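Local atomic coordinates of penicillin binding protein 2X (Streptococcus thermophilus, PDB entry 5U47), a protein that probably cross-links the peptides of neighbouring glycan strands in septal peptidoglycan as a transpeptidase, and binds penicillin. Residues 182-187 with 216-221; 178-183 with 609-614; 448-453 with 590-595; 437-442 with 579-584. The protein carries 1 engineered substitution. All blocks are in the same frame, centred on the assembly; numbering follows the deposited sequence. Where two conformers were deposited one is given.

How the interactions relate
From the N terminus, residues 178-187 come first: 178-183 open interaction 2 and the overlapping 182-187, sharing Ser182 and Leu183, open interaction 1. Interaction 1 soon closes a short loop, bringing strand 217-220 back against helix 181-184. Interaction 2 closes only at residues 609-614, more than four hundred residues on, and joins the dimerisation region to the end of helix 602-611 in the first PASTA domain. Interactions 3 and 4 nest inside that long loop and cross each other: 437-442 precedes 448-453, and 579-584 precedes 590-595. They lay the loop that follows helix 574-577 against strands 438-443 and 448-451. Interactions 1, 3 and 4 all reach one mixed sheet, in which strand 217-220 neighbours strand 438-443.

Interaction 1. Residues 182-187 with 216-221; sequences SLLTGT and KNIYTT
Leu183 and Leu184, in the last turn of helix 181-184, pack on Lys216 and Ile218 in a helix-on-sheet contact. The strand concerned, 217-220, runs between strands 35-36 and 438-443 in a mixed sheet. Leu183 divides its two methyls: CD1 meets Ile218 CD1 at 4.1 Å, and CD2 touches the aliphatic Lys216 CD at the same distance of 4.1 Å. Leu184 has its CB bond pointing away from the strand, yet CD2 returns to lie 3.7 Å from Ile218 CG1, the two side chains crossing at about a right angle. Ile218 CG1 stands beside its own backbone N (chi1 -60°), and from there the CG1-CD1 arm serves both leucines. Further out, strand 438-443 touches the same isoleucine through Val441, and Ile35 touches Leu184. A backbone hydrogen bond also joins Leu184 to Gly33. Thr185 then leaves helical geometry. Just before that exit, Leu183 O accepts a bond of 3.0 Å from Lys216 N (N-H...O 158°), whereas Lys216 O, buried with no polar partner in the model, lies 3.7 Å from Leu184 CD2.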
loop_
_atom_site.group_PDB
_atom_site.type_symbol
_atom_site.label_atom_id
_atom_site.label_comp_id
_atom_site.label_asym_id
_atom_site.label_seq_id
_atom_site.Cartn_x
_atom_site.Cartn_y
_atom_site.Cartn_z
ATOM N N SER A 182 -9.179 12.282 -1.495
ATOM C CA SER A 182 -9.597 13.270 -2.495
ATOM C C SER A 182 -10.404 12.617 -3.597
ATOM O O SER A 182 -11.433 13.145 -3.993
ATOM C CB SER A 182 -8.411 14.022 -3.088
ATOM O OG SER A 182 -7.761 14.772 -2.087
ATOM N N LEU A 183 -9.951 11.462 -4.080
ATOM C CA LEU A 183 -10.685 10.736 -5.118
ATOM C C LEU A 183 -11.984 10.109 -4.595
ATOM O O LEU A 183 -13.034 10.176 -5.248
ATOM C CB LEU A 183 -9.799 9.639 -5.726
ATOM C CG LEU A 183 -8.573 10.133 -6.502
ATOM C CD1 LEU A 183 -7.585 9.006 -6.762
ATOM C CD2 LEU A 183 -9.033 10.753 -7.798
ATOM N N LEU A 184 -11.920 9.519 -3.407
ATOM C CA LEU A 184 -13.064 8.813 -2.841
ATOM C C LEU A 184 -14.221 9.727 -2.454
ATOM O O LEU A 184 -15.362 9.300 -2.490
ATOM C CB LEU A 184 -12.635 8.005 -1.623
ATOM C CG LEU A 184 -11.795 6.773 -1.945
ATOM C CD1 LEU A 184 -11.144 6.229 -0.680
ATOM C CD2 LEU A 184 -12.640 5.704 -2.612
ATOM N N THR A 185 -13.894 10.963 -2.086
ATOM C CA THR A 185 -14.855 11.927 -1.616
ATOM C C THR A 185 -15.467 12.642 -2.790
ATOM O O THR A 185 -14.765 13.186 -3.645
ATOM C CB THR A 185 -14.187 12.967 -0.693
ATOM O OG1 THR A 185 -13.563 12.286 0.396
ATOM C CG2 THR A 185 -15.211 13.967 -0.143
ATOM N N GLY A 186 -16.781 12.644 -2.841
ATOM C CA GLY A 186 -17.447 13.311 -3.941
ATOM C C GLY A 186 -17.497 14.813 -3.703
ATOM O O GLY A 186 -16.852 15.336 -2.796
ATOM N N THR A 187 -18.258 15.503 -4.530
ATOM C CA THR A 187 -18.454 16.925 -4.364
ATOM C C THR A 187 -19.727 17.042 -3.567
ATOM O O THR A 187 -20.784 16.533 -3.961
ATOM C CB THR A 187 -18.559 17.637 -5.723
ATOM O OG1 THR A 187 -17.357 17.373 -6.461
ATOM C CG2 THR A 187 -18.749 19.161 -5.553
ATOM N N LYS A 216 -15.294 8.916 -6.711
ATOM C CA LYS A 216 -14.843 7.943 -7.694
ATOM C C LYS A 216 -14.606 6.607 -7.014
ATOM O O LYS A 216 -14.309 6.543 -5.824
ATOM C CB LYS A 216 -13.588 8.455 -8.387
ATOM C CG LYS A 216 -13.874 9.682 -9.257
ATOM C CD LYS A 216 -12.622 10.285 -9.826
ATOM C CE LYS A 216 -12.933 11.496 -10.703
ATOM N NZ LYS A 216 -11.673 12.107 -11.251
ATOM N N ASN A 217 -14.816 5.534 -7.748
ATOM C CA ASN A 217 -14.543 4.210 -7.197
ATOM C C ASN A 217 -13.068 3.844 -7.437
ATOM O O ASN A 217 -12.458 4.241 -8.452
ATOM C CB ASN A 217 -15.460 3.160 -7.827
ATOM C CG ASN A 217 -16.923 3.372 -7.486
ATOM O OD1 ASN A 217 -17.279 3.909 -6.441
ATOM N ND2 ASN A 217 -17.775 2.943 -8.386
ATOM N N ILE A 218 -12.494 3.092 -6.496
ATOM C CA ILE A 218 -11.101 2.672 -6.597
ATOM C C ILE A 218 -11.041 1.173 -6.624
ATOM O O ILE A 218 -11.524 0.536 -5.696
ATOM C CB ILE A 218 -10.265 3.186 -5.399
ATOM C CG1 ILE A 218 -10.285 4.713 -5.330
ATOM C CG2 ILE A 218 -8.830 2.675 -5.473
ATOM C CD1 ILE A 218 -9.541 5.397 -6.440
ATOM N N TYR A 219 -10.504 0.624 -7.709
ATOM C CA TYR A 219 -10.248 -0.795 -7.824
ATOM C C TYR A 219 -8.795 -0.990 -7.442
ATOM O O TYR A 219 -7.905 -0.509 -8.130
ATOM C CB TYR A 219 -10.471 -1.305 -9.252
ATOM C CG TYR A 219 -11.921 -1.276 -9.683
ATOM C CD1 TYR A 219 -12.527 -0.086 -10.054
ATOM C CD2 TYR A 219 -12.678 -2.437 -9.731
ATOM C CE1 TYR A 219 -13.868 -0.045 -10.454
ATOM C CE2 TYR A 219 -14.025 -2.406 -10.125
ATOM C CZ TYR A 219 -14.601 -1.208 -10.488
ATOM O OH TYR A 219 -15.910 -1.170 -10.876
ATOM N N THR A 220 -8.553 -1.663 -6.332
ATOM C CA THR A 220 -7.205 -1.958 -5.929
ATOM C C THR A 220 -6.674 -3.134 -6.734
ATOM O O THR A 220 -7.421 -3.804 -7.481
ATOM C CB THR A 220 -7.106 -2.276 -4.427
ATOM O OG1 THR A 220 -7.799 -3.494 -4.135
ATOM C CG2 THR A 220 -7.668 -1.145 -3.610
ATOM N N THR A 221 -5.375 -3.384 -6.589
ATOM C CA THR A 221 -4.720 -4.502 -7.263
ATOM C C THR A 221 -4.922 -5.813 -6.522
ATOM O O THR A 221 -4.571 -6.881 -7.035
ATOM C CB THR A 221 -3.196 -4.244 -7.367
ATOM O OG1 THR A 221 -2.695 -3.924 -6.076
ATOM C CG2 THR A 221 -2.929 -3.106 -8.306
#

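Interaction 2. Residues 178-183 with 609-614; sequences RSLNSL and LRQNLV
Leu180 lays its CD2 methyl over the aliphatic part of Gln611, 3.5 Å from CG, the two side chains crossing obliquely. Gln611 points from the last turn of helix 602-611 toward the break between helices 175-179 and 181-184, where Leu180 itself is the residue that leaves helical geometry. CD lies anti to CA (chi2 170°), extending the chain, and the amide beyond it reaches the backbone of that break. There Gln611 NE2 comes within 3.0 Å of Ser179 O, and it donates a hydrogen bond to Gly387 O. On the oxygen side a water links the two segments: it accepts from Leu183 N at 3.1 Å and makes a weak bond of 3.3 Å to Gln611 OE1. Ser179 OG is bonded to Val389 N, another tie to the same loop as Gly387.

Leu183 spreads its methyls over the helix end. Its CD1 is 3.4 Å from Gln611 O, a buried carbonyl with no polar partner in the model, and its CD2 is 3.5 Å from Asn612 OD1. The Asn612 amide is turned so that ND2 bonds back to Thr608 O. The partner surface is thus the end of a helix in the first PASTA domain, set against a helix break in the dimerisation region. That end is a Schellman motif: Leu613, with positive phi, sits at C-prime, Val614 N bonds to Leu609 O at 2.9 Å, and Leu613 N bonds to Arg610 O.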
loop_
_atom_site.group_PDB
_atom_site.type_symbol
_atom_site.label_atom_id
_atom_site.label_comp_id
_atom_site.label_asym_id
_atom_site.label_seq_id
_atom_site.Cartn_x
_atom_site.Cartn_y
_atom_site.Cartn_z
ATOM N N ARG A 178 -7.651 7.173 3.903
ATOM C CA ARG A 178 -7.089 8.513 4.085
ATOM C C ARG A 178 -6.263 8.923 2.873
ATOM O O ARG A 178 -6.405 10.034 2.378
ATOM C CB ARG A 178 -6.216 8.600 5.329
ATOM C CG ARG A 178 -5.720 10.021 5.589
ATOM C CD ARG A 178 -4.798 10.117 6.788
ATOM N NE ARG A 178 -4.501 11.509 7.116
ATOM C CZ ARG A 178 -3.783 11.893 8.163
ATOM N NH1 ARG A 178 -3.279 10.984 8.986
ATOM N NH2 ARG A 178 -3.573 13.186 8.386
ATOM N N SER A 179 -5.415 8.018 2.386
ATOM C CA SER A 179 -4.544 8.343 1.244
ATOM C C SER A 179 -5.274 8.800 -0.031
ATOM O O SER A 179 -4.851 9.752 -0.677
ATOM C CB SER A 179 -3.586 7.183 0.950
ATOM O OG SER A 179 -2.758 6.932 2.076
ATOM N N LEU A 180 -6.370 8.128 -0.370
ATOM C CA LEU A 180 -7.137 8.440 -1.590
ATOM C C LEU A 180 -8.407 9.229 -1.282
ATOM O O LEU A 180 -9.373 9.231 -2.058
ATOM C CB LEU A 180 -7.513 7.156 -2.320
ATOM C CG LEU A 180 -6.364 6.214 -2.676
ATOM C CD1 LEU A 180 -6.861 5.174 -3.665
ATOM C CD2 LEU A 180 -5.167 6.926 -3.255
ATOM N N ASN A 181 -8.396 9.916 -0.155
ATOM C CA ASN A 181 -9.574 10.635 0.284
ATOM C C ASN A 181 -10.080 11.638 -0.757
ATOM O O ASN A 181 -11.282 11.801 -0.894
ATOM C CB ASN A 181 -9.292 11.360 1.593
ATOM C CG ASN A 181 -10.538 11.620 2.381
ATOM O OD1 ASN A 181 -11.160 10.694 2.881
ATOM N ND2 ASN A 181 -10.906 12.903 2.519
ATOM N N SER A 182 -9.179 12.282 -1.495
ATOM C CA SER A 182 -9.597 13.270 -2.495
ATOM C C SER A 182 -10.404 12.617 -3.597
ATOM O O SER A 182 -11.433 13.145 -3.993
ATOM C CB SER A 182 -8.411 14.022 -3.088
ATOM O OG SER A 182 -7.761 14.772 -2.087
ATOM N N LEU A 183 -9.951 11.462 -4.080
ATOM C CA LEU A 183 -10.685 10.736 -5.118
ATOM C C LEU A 183 -11.984 10.109 -4.595
ATOM O O LEU A 183 -13.034 10.176 -5.248
ATOM C CB LEU A 183 -9.799 9.639 -5.726
ATOM C CG LEU A 183 -8.573 10.133 -6.502
ATOM C CD1 LEU A 183 -7.585 9.006 -6.762
ATOM C CD2 LEU A 183 -9.033 10.753 -7.798
ATOM N N LEU A 609 0.241 12.433 -7.911
ATOM C CA LEU A 609 0.219 12.063 -9.323
ATOM C C LEU A 609 0.018 10.554 -9.526
ATOM O O LEU A 609 -0.726 10.147 -10.431
ATOM C CB LEU A 609 1.506 12.512 -10.006
ATOM C CG LEU A 609 1.626 14.022 -10.216
ATOM C CD1 LEU A 609 3.039 14.402 -10.644
ATOM C CD2 LEU A 609 0.590 14.511 -11.219
ATOM N N ARG A 610 0.695 9.730 -8.717
ATOM C CA ARG A 610 0.509 8.265 -8.808
ATOM C C ARG A 610 -0.889 7.812 -8.394
ATOM O O ARG A 610 -1.400 6.826 -8.925
ATOM C CB ARG A 610 1.562 7.493 -8.000
ATOM C CG ARG A 610 2.934 7.599 -8.613
ATOM C CD ARG A 610 3.847 6.495 -8.130
ATOM N NE ARG A 610 5.089 6.574 -8.867
ATOM C CZ ARG A 610 6.155 7.287 -8.524
ATOM N NH1 ARG A 610 6.185 8.006 -7.408
ATOM N NH2 ARG A 610 7.214 7.274 -9.332
ATOM N N GLN A 611 -1.519 8.521 -7.461
ATOM C CA GLN A 611 -2.914 8.216 -7.108
ATOM C C GLN A 611 -3.831 8.386 -8.315
ATOM O O GLN A 611 -4.878 7.727 -8.417
ATOM C CB GLN A 611 -3.384 9.126 -5.984
ATOM C CG GLN A 611 -2.631 8.867 -4.685
ATOM C CD GLN A 611 -2.900 9.899 -3.618
ATOM O OE1 GLN A 611 -3.573 10.901 -3.862
ATOM N NE2 GLN A 611 -2.368 9.668 -2.429
ATOM N N ASN A 612 -3.414 9.272 -9.224
ATOM C CA ASN A 612 -4.140 9.573 -10.435
ATOM C C ASN A 612 -3.564 8.840 -11.652
ATOM O O ASN A 612 -3.884 9.170 -12.792
ATOM C CB ASN A 612 -4.214 11.096 -10.641
ATOM C CG ASN A 612 -5.074 11.765 -9.577
ATOM O OD1 ASN A 612 -6.307 11.825 -9.716
ATOM N ND2 ASN A 612 -4.437 12.219 -8.484
ATOM N N LEU A 613 -2.739 7.841 -11.375
ATOM C CA LEU A 613 -2.162 6.963 -12.372
ATOM C C LEU A 613 -1.150 7.594 -13.345
ATOM O O LEU A 613 -0.866 7.049 -14.412
ATOM C CB LEU A 613 -3.257 6.167 -13.089
ATOM C CG LEU A 613 -4.206 5.409 -12.138
ATOM C CD1 LEU A 613 -5.059 4.460 -12.942
ATOM C CD2 LEU A 613 -3.431 4.613 -11.089
ATOM N N VAL A 614 -0.574 8.704 -12.945
ATOM C CA VAL A 614 0.496 9.330 -13.710
ATOM C C VAL A 614 1.793 8.684 -13.207
ATOM O O VAL A 614 1.823 8.157 -12.076
ATOM C CB VAL A 614 0.480 10.842 -13.487
ATOM C CG1 VAL A 614 1.646 11.526 -14.188
ATOM C CG2 VAL A 614 -0.845 11.400 -13.987
HETATM O O HOH W 1 -6.879 11.042 -3.727
#

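Interaction 3. Residues 448-453 with 590-595; sequences TVRTAK and TSYQTG
Strand 448-451, the second arm of a beta hairpin with strand 438-443, is met along its other side by the loop 590-595, with the side chains of Thr448 and Arg450 and the carbonyl of Val449 turned to Thr590, and Arg450 also meeting Tyr592. Thr590 is gripped at three points. Its N donates to Val449 O at 3.0 Å, approaching from above the carbonyl plane. Its OG1 shares a hydrogen bond of 2.8 Å with Thr448 OG1, hydroxyl to hydroxyl, with the two side chains crossing at about a right angle. Its O accepts from Arg450 NH1 at 2.9 Å (N-H...O 156°), lying at the edge of the guanidinium and close to its plane.

The arginine bends at CD, where chi3 of 74° turns NE out of the extended line. Its CG passes 3.8 Å from Thr590 CB on the way. Tyr592 CB sits 3.5 Å above the plane of the guanidinium, over its centre, with the closest atom pair being Arg450 CZ and Tyr592 CB at 3.6 Å. The phenol ring leads away from there, with its plane 44° from the guanidinium, and goes on to touch Asn612 and Leu609. Further bonds run to backbone carbonyls, NE to Asn612 O and NH1 to Ile636 O as well. A single buried cationic head thereby gathers three carbonyls from separate parts of the chain. Together these contacts form a seam in which a transpeptidase-region hairpin meets a loop of the first PASTA region, consistent with the PBP2x architecture, in which PASTA domains follow the transpeptidase domain in the chain and here pack back on it.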
loop_
_atom_site.group_PDB
_atom_site.type_symbol
_atom_site.label_atom_id
_atom_site.label_comp_id
_atom_site.label_asym_id
_atom_site.label_seq_id
_atom_site.Cartn_x
_atom_site.Cartn_y
_atom_site.Cartn_z
ATOM N N THR A 448 -16.376 6.967 -17.232
ATOM C CA THR A 448 -14.982 7.011 -17.646
ATOM C C THR A 448 -14.077 6.366 -16.596
ATOM O O THR A 448 -14.420 6.275 -15.417
ATOM C CB THR A 448 -14.505 8.445 -17.935
ATOM O OG1 THR A 448 -14.654 9.246 -16.766
ATOM C CG2 THR A 448 -15.298 9.059 -19.051
ATOM N N VAL A 449 -12.908 5.935 -17.042
ATOM C CA VAL A 449 -11.936 5.300 -16.176
ATOM C C VAL A 449 -10.524 5.707 -16.528
ATOM O O VAL A 449 -10.264 6.227 -17.624
ATOM C CB VAL A 449 -11.970 3.761 -16.317
ATOM C CG1 VAL A 449 -13.364 3.228 -16.002
ATOM C CG2 VAL A 449 -11.517 3.308 -17.724
ATOM N N ARG A 450 -9.630 5.465 -15.576
ATOM C CA ARG A 450 -8.171 5.577 -15.749
ATOM C C ARG A 450 -7.656 4.256 -15.208
ATOM O O ARG A 450 -7.909 3.926 -14.043
ATOM C CB ARG A 450 -7.578 6.751 -14.976
ATOM C CG ARG A 450 -7.899 8.063 -15.649
ATOM C CD ARG A 450 -7.482 9.268 -14.831
ATOM N NE ARG A 450 -6.037 9.504 -14.820
ATOM C CZ ARG A 450 -5.341 10.119 -15.792
ATOM N NH1 ARG A 450 -5.922 10.534 -16.910
ATOM N NH2 ARG A 450 -4.034 10.303 -15.653
ATOM N N THR A 451 -6.983 3.497 -16.071
ATOM C CA THR A 451 -6.503 2.157 -15.743
ATOM C C THR A 451 -4.972 2.075 -15.756
ATOM O O THR A 451 -4.320 2.569 -16.684
ATOM C CB THR A 451 -7.147 1.153 -16.717
ATOM O OG1 THR A 451 -8.571 1.336 -16.689
ATOM C CG2 THR A 451 -6.819 -0.298 -16.317
ATOM N N ALA A 452 -4.413 1.445 -14.725
ATOM C CA ALA A 452 -2.959 1.364 -14.533
ATOM C C ALA A 452 -2.245 0.345 -15.391
ATOM O O ALA A 452 -2.820 -0.646 -15.819
ATOM C CB ALA A 452 -2.635 1.095 -13.062
ATOM N N LYS A 453 -0.977 0.652 -15.672
ATOM C CA LYS A 453 -0.038 -0.237 -16.337
ATOM C C LYS A 453 1.267 -0.099 -15.542
ATOM O O LYS A 453 1.452 0.880 -14.788
ATOM C CB LYS A 453 0.196 0.130 -17.812
ATOM C CG LYS A 453 -1.012 -0.083 -18.732
ATOM C CD LYS A 453 -0.687 0.418 -20.135
ATOM C CE LYS A 453 -1.873 0.329 -21.088
ATOM N NZ LYS A 453 -2.209 -1.080 -21.451
ATOM N N THR A 590 -10.813 9.058 -18.335
ATOM C CA THR A 590 -11.071 10.278 -17.550
ATOM C C THR A 590 -9.899 11.230 -17.735
ATOM O O THR A 590 -8.735 10.811 -17.706
ATOM C CB THR A 590 -11.198 9.977 -16.027
ATOM O OG1 THR A 590 -12.058 8.853 -15.803
ATOM C CG2 THR A 590 -11.747 11.193 -15.281
ATOM N N SER A 591 -10.197 12.506 -17.943
ATOM C CA SER A 591 -9.147 13.504 -18.114
ATOM C C SER A 591 -8.533 13.866 -16.750
ATOM O O SER A 591 -9.200 13.756 -15.702
ATOM C CB SER A 591 -9.706 14.754 -18.820
ATOM O OG SER A 591 -10.629 15.424 -17.982
ATOM N N TYR A 592 -7.259 14.266 -16.764
ATOM C CA TYR A 592 -6.557 14.703 -15.544
ATOM C C TYR A 592 -5.499 15.745 -15.896
ATOM O O TYR A 592 -4.854 15.638 -16.933
ATOM C CB TYR A 592 -5.852 13.528 -14.821
ATOM C CG TYR A 592 -5.057 13.970 -13.603
ATOM C CD1 TYR A 592 -5.705 14.326 -12.408
ATOM C CD2 TYR A 592 -3.666 14.082 -13.651
ATOM C CE1 TYR A 592 -4.992 14.764 -11.303
ATOM C CE2 TYR A 592 -2.938 14.513 -12.544
ATOM C CZ TYR A 592 -3.597 14.838 -11.370
ATOM O OH TYR A 592 -2.868 15.267 -10.271
ATOM N N GLN A 593 -5.354 16.752 -15.044
ATOM C CA GLN A 593 -4.311 17.766 -15.209
ATOM C C GLN A 593 -3.705 18.085 -13.833
ATOM O O GLN A 593 -4.369 17.957 -12.804
ATOM C CB GLN A 593 -4.842 18.998 -15.965
ATOM C CG GLN A 593 -6.082 19.636 -15.404
ATOM C CD GLN A 593 -6.646 20.721 -16.325
ATOM O OE1 GLN A 593 -6.978 20.475 -17.491
ATOM N NE2 GLN A 593 -6.772 21.912 -15.799
ATOM N N THR A 594 -2.436 18.448 -13.805
ATOM C CA THR A 594 -1.764 18.676 -12.530
ATOM C C THR A 594 -2.239 19.886 -11.786
ATOM O O THR A 594 -2.248 19.877 -10.558
ATOM C CB THR A 594 -0.242 18.889 -12.676
ATOM O OG1 THR A 594 0.019 20.080 -13.424
ATOM C CG2 THR A 594 0.427 17.722 -13.365
ATOM N N GLY A 595 -2.646 20.919 -12.524
ATOM C CA GLY A 595 -2.907 22.210 -11.913
ATOM C C GLY A 595 -1.524 22.831 -11.646
ATOM O O GLY A 595 -0.487 22.242 -12.012
#

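Interaction 4. Residues 437-442 with 579-584; sequences FIKQVA and SVSEGS
Gln440 and Val580 meet at a slant, with the flat amide of the glutamine brought up to one methyl of the valine: Val580 CG2 is 3.3 Å from Gln440 OE1 and 3.4 Å from Gln440 CD. The nitrogen of the amide makes the hydrogen bonds: Gln440 NE2 donates to Ser584 OG at 3.0 Å (N-H...O 156°), with the acceptor near the amide plane, and is also bonded to Thr451 OG1 of the adjoining strand. CG lies anti to the backbone N (chi1 -178°), the chain continuing extended to CD. Ser584 OG, in a poorly ordered residue, in turn donates a hydrogen bond to Val580 O at 2.7 Å.

Lys439 and Gln440 both face Tyr219 across the sheet, making a classic beta bulge in strand 438-443, and both point their CB atoms toward the loop. The lysine chain folds as it leaves the strand. Its CD rests 3.3 Å from Ser579 OG and its CE 3.7 Å from Ser581 OG, so methylenes rather than the charge meet the hydroxyls; NZ goes on to a salt bridge with Glu257. Ser579 OG is held by an ST turn, accepting from Ser581 N, and also accepts from Ser581 OG at 2.9 Å.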
loop_
_atom_site.group_PDB
_atom_site.type_symbol
_atom_site.label_atom_id
_atom_site.label_comp_id
_atom_site.label_asym_id
_atom_site.label_seq_id
_atom_site.Cartn_x
_atom_site.Cartn_y
_atom_site.Cartn_z
ATOM N N PHE A 437 -0.734 -0.385 -6.004
ATOM C CA PHE A 437 -1.893 -0.893 -5.292
ATOM C C PHE A 437 -3.213 -0.398 -5.905
ATOM O O PHE A 437 -4.288 -0.828 -5.460
ATOM C CB PHE A 437 -1.827 -0.596 -3.768
ATOM C CG PHE A 437 -1.799 0.873 -3.425
ATOM C CD1 PHE A 437 -2.971 1.604 -3.337
ATOM C CD2 PHE A 437 -0.590 1.523 -3.195
ATOM C CE1 PHE A 437 -2.938 2.958 -3.034
ATOM C CE2 PHE A 437 -0.550 2.876 -2.890
ATOM C CZ PHE A 437 -1.733 3.595 -2.809
ATOM N N ILE A 438 -3.143 0.485 -6.917
ATOM C CA ILE A 438 -4.357 0.962 -7.623
ATOM C C ILE A 438 -4.371 0.410 -9.030
ATOM O O ILE A 438 -3.425 0.626 -9.807
ATOM C CB ILE A 438 -4.414 2.496 -7.768
ATOM C CG1 ILE A 438 -4.306 3.160 -6.403
ATOM C CG2 ILE A 438 -5.710 2.924 -8.475
ATOM C CD1 ILE A 438 -4.076 4.655 -6.469
ATOM N N LYS A 439 -5.455 -0.269 -9.369
ATOM C CA LYS A 439 -5.637 -0.853 -10.694
ATOM C C LYS A 439 -6.417 0.095 -11.593
ATOM O O LYS A 439 -6.121 0.238 -12.763
ATOM C CB LYS A 439 -6.432 -2.161 -10.587
ATOM C CG LYS A 439 -6.666 -2.933 -11.890
ATOM C CD LYS A 439 -5.395 -3.634 -12.378
ATOM C CE LYS A 439 -4.435 -2.737 -13.157
ATOM N NZ LYS A 439 -2.989 -3.120 -12.971
ATOM N N GLN A 440 -7.463 0.688 -11.039
ATOM C CA GLN A 440 -8.322 1.571 -11.820
ATOM C C GLN A 440 -9.052 2.540 -10.924
ATOM O O GLN A 440 -9.452 2.177 -9.827
ATOM C CB GLN A 440 -9.343 0.734 -12.621
ATOM C CG GLN A 440 -10.283 1.511 -13.510
ATOM C CD GLN A 440 -11.275 0.612 -14.243
ATOM O OE1 GLN A 440 -12.357 0.393 -13.745
ATOM N NE2 GLN A 440 -10.887 0.064 -15.415
ATOM N N VAL A 441 -9.226 3.760 -11.421
ATOM C CA VAL A 441 -9.999 4.813 -10.766
ATOM C C VAL A 441 -11.160 5.042 -11.733
ATOM O O VAL A 441 -10.936 5.324 -12.921
ATOM C CB VAL A 441 -9.187 6.108 -10.617
ATOM C CG1 VAL A 441 -10.022 7.209 -9.968
ATOM C CG2 VAL A 441 -7.905 5.845 -9.841
ATOM N N ALA A 442 -12.393 4.904 -11.241
ATOM C CA ALA A 442 -13.570 4.978 -12.103
ATOM C C ALA A 442 -14.557 6.043 -11.695
ATOM O O ALA A 442 -14.881 6.192 -10.499
ATOM C CB ALA A 442 -14.272 3.623 -12.141
ATOM N N SER A 579 -8.369 -8.176 -14.524
ATOM C CA SER A 579 -8.991 -7.237 -13.636
ATOM C C SER A 579 -10.051 -6.520 -14.484
ATOM O O SER A 579 -10.351 -6.952 -15.607
ATOM C CB SER A 579 -7.942 -6.247 -13.114
ATOM O OG SER A 579 -7.292 -5.586 -14.185
ATOM N N VAL A 580 -10.611 -5.437 -13.950
ATOM C CA VAL A 580 -11.555 -4.619 -14.725
ATOM C C VAL A 580 -10.887 -4.010 -15.976
ATOM O O VAL A 580 -11.590 -3.498 -16.843
ATOM C CB VAL A 580 -12.211 -3.494 -13.881
ATOM C CG1 VAL A 580 -13.200 -4.079 -12.882
ATOM C CG2 VAL A 580 -11.159 -2.625 -13.193
ATOM N N SER A 581 -9.544 -4.059 -16.049
ATOM C CA SER A 581 -8.784 -3.605 -17.237
ATOM C C SER A 581 -9.299 -4.298 -18.497
ATOM O O SER A 581 -9.501 -3.646 -19.519
ATOM C CB SER A 581 -7.285 -3.920 -17.105
ATOM O OG SER A 581 -6.711 -3.339 -15.948
ATOM N N GLU A 582 -9.487 -5.624 -18.410
ATOM C CA GLU A 582 -10.048 -6.432 -19.508
ATOM C C GLU A 582 -11.567 -6.236 -19.508
ATOM O O GLU A 582 -12.306 -6.967 -18.840
ATOM C CB GLU A 582 -9.693 -7.929 -19.373
ATOM C CG GLU A 582 -8.255 -8.309 -19.745
ATOM C CD GLU A 582 -7.189 -7.784 -18.791
ATOM O OE1 GLU A 582 -7.505 -7.462 -17.626
ATOM O OE2 GLU A 582 -6.014 -7.714 -19.208
ATOM N N GLY A 583 -12.009 -5.241 -20.271
ATOM C CA GLY A 583 -13.417 -4.841 -20.340
ATOM C C GLY A 583 -13.539 -3.321 -20.317
ATOM O O GLY A 583 -14.612 -2.779 -20.594
ATOM N N SER A 584 -12.430 -2.641 -19.985
ATOM C CA SER A 584 -12.362 -1.170 -19.907
ATOM C C SER A 584 -11.506 -0.511 -21.011
ATOM O O SER A 584 -11.368 0.717 -21.035
ATOM C CB SER A 584 -11.828 -0.744 -18.531
ATOM O OG SER A 584 -12.697 -1.158 -17.491
#